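Local coordinates for translation initiation factor 4E (Ascaris suum, PDB 3M94), which binds the trimethylguanosine (m2,2,7G) cap of nematode mRNAs and probably recruits them for the initiation of translation, at residues P4-W9 with I104-E109. Residues are numbered along the deposited sequence; the frame is centred on the assembly and turned at random.
Sequences PLQCHW and IGEQFE
W9 lays its indole against I104, the last residue of helix 88-104, where strand 4-14 of the curved antiparallel eIF4E sheet meets the helix's Schellman motif. Methyl CG2 of I104 sits 3.9 Å from the centroid of W9's five-membered ring, 8° off its normal, a CH-pi contact made by the methyl that branches from CB. C7 SG covers the opposite face. L5, apolar and forked, approaches the same isoleucine with CD1, 4.2 Å from I104 CB.

E106, at positive phi, is the C-prime residue of the motif. Its bent chain crosses extended Q6 at about a right angle. Two flat ends suit this meeting: amide stacks on carboxylate with planes 14° apart. Q6 CD lies 3.7 Å from E106 CD. Q6 OE1 hydrogen-bonds to the backbone of a bound peptide, which also packs on E106, consistent with the surface where eIF4E family members take up partner proteins.

No direct hydrogen bond joins the two segments; water does so instead. One molecule links Q6 N to I104 O. A second donates to I104 O and to the carboxylate acceptor E106 OE2 (2.8 Å); tryptophan, besides a face, offers it an edge N-H, with the water in the ring plane 2.8 Å from W9 NE1.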
loop_
_atom_site.group_PDB
_atom_site.type_symbol
_atom_site.label_atom_id
_atom_site.label_comp_id
_atom_site.label_asym_id
_atom_site.label_seq_id
_atom_site.Cartn_x
_atom_site.Cartn_y
_atom_site.Cartn_z
ATOM N N PRO A 4 1.410 -0.895 21.140
ATOM C CA PRO A 4 1.892 0.242 20.373
ATOM C C PRO A 4 2.551 -0.240 19.068
ATOM O O PRO A 4 3.229 -1.290 19.052
ATOM C CB PRO A 4 2.910 0.901 21.307
ATOM C CG PRO A 4 3.492 -0.276 22.098
ATOM C CD PRO A 4 2.307 -1.236 22.275
ATOM N N LEU A 5 2.297 0.495 17.992
ATOM C CA LEU A 5 2.944 0.252 16.702
ATOM C C LEU A 5 4.255 1.008 16.696
ATOM O O LEU A 5 4.430 1.962 17.470
ATOM C CB LEU A 5 2.061 0.728 15.543
ATOM C CG LEU A 5 0.699 0.040 15.375
ATOM C CD1 LEU A 5 -0.125 0.734 14.281
ATOM C CD2 LEU A 5 0.868 -1.455 15.078
ATOM N N GLN A 6 5.187 0.587 15.850
ATOM C CA GLN A 6 6.480 1.245 15.779
ATOM C C GLN A 6 6.343 2.719 15.402
ATOM O O GLN A 6 7.087 3.555 15.900
ATOM C CB GLN A 6 7.406 0.518 14.805
ATOM C CG GLN A 6 8.804 1.109 14.736
ATOM C CD GLN A 6 9.735 0.279 13.896
ATOM O OE1 GLN A 6 9.825 -0.938 14.056
ATOM N NE2 GLN A 6 10.449 0.933 13.003
ATOM N N CYS A 7 5.403 3.042 14.514
ATOM C CA CYS A 7 5.143 4.442 14.213
ATOM C C CYS A 7 3.665 4.745 13.994
ATOM O O CYS A 7 2.827 3.854 14.040
ATOM C CB CYS A 7 5.991 4.912 13.032
ATOM S SG CYS A 7 5.606 4.055 11.496
ATOM N N HIS A 8 3.362 6.019 13.796
ATOM C CA HIS A 8 2.006 6.473 13.522
ATOM C C HIS A 8 1.738 6.307 12.030
ATOM O O HIS A 8 2.599 6.611 11.192
ATOM C CB HIS A 8 1.868 7.951 13.864
ATOM C CG HIS A 8 1.879 8.254 15.324
ATOM N ND1 HIS A 8 2.959 7.979 16.137
ATOM C CD2 HIS A 8 0.951 8.843 16.116
ATOM C CE1 HIS A 8 2.693 8.382 17.367
ATOM N NE2 HIS A 8 1.478 8.897 17.383
ATOM N N TRP A 9 0.532 5.847 11.717
ATOM C CA TRP A 9 0.081 5.659 10.350
ATOM C C TRP A 9 -1.213 6.435 10.145
ATOM O O TRP A 9 -2.080 6.440 11.024
ATOM C CB TRP A 9 -0.174 4.171 10.068
ATOM C CG TRP A 9 1.066 3.328 10.148
ATOM C CD1 TRP A 9 1.560 2.705 11.271
ATOM C CD2 TRP A 9 1.982 3.037 9.083
ATOM N NE1 TRP A 9 2.720 2.023 10.952
ATOM C CE2 TRP A 9 3.003 2.216 9.622
ATOM C CE3 TRP A 9 2.026 3.368 7.713
ATOM C CZ2 TRP A 9 4.071 1.730 8.846
ATOM C CZ3 TRP A 9 3.083 2.880 6.936
ATOM C CH2 TRP A 9 4.101 2.074 7.514
ATOM N N ILE A 104 2.205 -2.180 9.000
ATOM C CA ILE A 104 2.103 -1.748 10.394
ATOM C C ILE A 104 2.839 -2.688 11.369
ATOM O O ILE A 104 3.307 -2.262 12.418
ATOM C CB ILE A 104 0.648 -1.525 10.836
ATOM C CG1 ILE A 104 -0.100 -2.863 11.014
ATOM C CG2 ILE A 104 -0.077 -0.557 9.839
ATOM C CD1 ILE A 104 -1.516 -2.668 11.558
ATOM N N GLY A 105 2.923 -3.966 11.007
ATOM C CA GLY A 105 3.581 -4.969 11.825
ATOM C C GLY A 105 5.068 -5.023 11.533
ATOM O O GLY A 105 5.758 -5.868 12.062
ATOM N N GLU A 106 5.548 -4.100 10.699
ATOM C CA GLU A 106 6.976 -3.924 10.393
ATOM C C GLU A 106 7.627 -5.225 9.905
ATOM O O GLU A 106 8.613 -5.682 10.450
ATOM C CB GLU A 106 7.731 -3.311 11.592
ATOM C CG GLU A 106 7.146 -1.969 12.037
ATOM C CD GLU A 106 7.571 -0.823 11.138
ATOM O OE1 GLU A 106 8.568 -1.020 10.405
ATOM O OE2 GLU A 106 6.924 0.270 11.175
ATOM N N GLN A 107 7.040 -5.800 8.859
ATOM C CA GLN A 107 7.442 -7.110 8.368
ATOM C C GLN A 107 8.490 -7.000 7.283
ATOM O O GLN A 107 8.889 -8.005 6.720
ATOM C CB GLN A 107 6.213 -7.854 7.826
ATOM C CG GLN A 107 5.246 -8.281 8.907
ATOM C CD GLN A 107 5.852 -9.304 9.827
ATOM O OE1 GLN A 107 6.176 -10.413 9.407
ATOM N NE2 GLN A 107 6.034 -8.935 11.083
ATOM N N PHE A 108 8.947 -5.787 6.983
ATOM C CA PHE A 108 9.966 -5.653 5.946
ATOM C C PHE A 108 11.421 -5.574 6.446
ATOM O O PHE A 108 12.263 -4.963 5.809
ATOM C CB PHE A 108 9.575 -4.541 4.962
ATOM C CG PHE A 108 8.276 -4.810 4.263
ATOM C CD1 PHE A 108 7.061 -4.450 4.852
ATOM C CD2 PHE A 108 8.262 -5.468 3.027
ATOM C CE1 PHE A 108 5.839 -4.721 4.208
ATOM C CE2 PHE A 108 7.049 -5.740 2.372
ATOM C CZ PHE A 108 5.846 -5.378 2.961
ATOM N N GLU A 109 11.689 -6.200 7.599
ATOM C CA GLU A 109 13.055 -6.430 8.085
ATOM C C GLU A 109 13.819 -5.119 8.336
ATOM O O GLU A 109 13.315 -4.235 9.016
ATOM C CB GLU A 109 13.798 -7.379 7.121
ATOM C CG GLU A 109 13.136 -8.771 7.047
ATOM C CD GLU A 109 13.621 -9.652 5.886
ATOM O OE1 GLU A 109 14.488 -9.238 5.084
ATOM O OE2 GLU A 109 13.100 -10.777 5.763
HETATM O O HOH W 1 4.695 -2.135 14.810
HETATM O O HOH W 2 4.478 0.470 12.472
#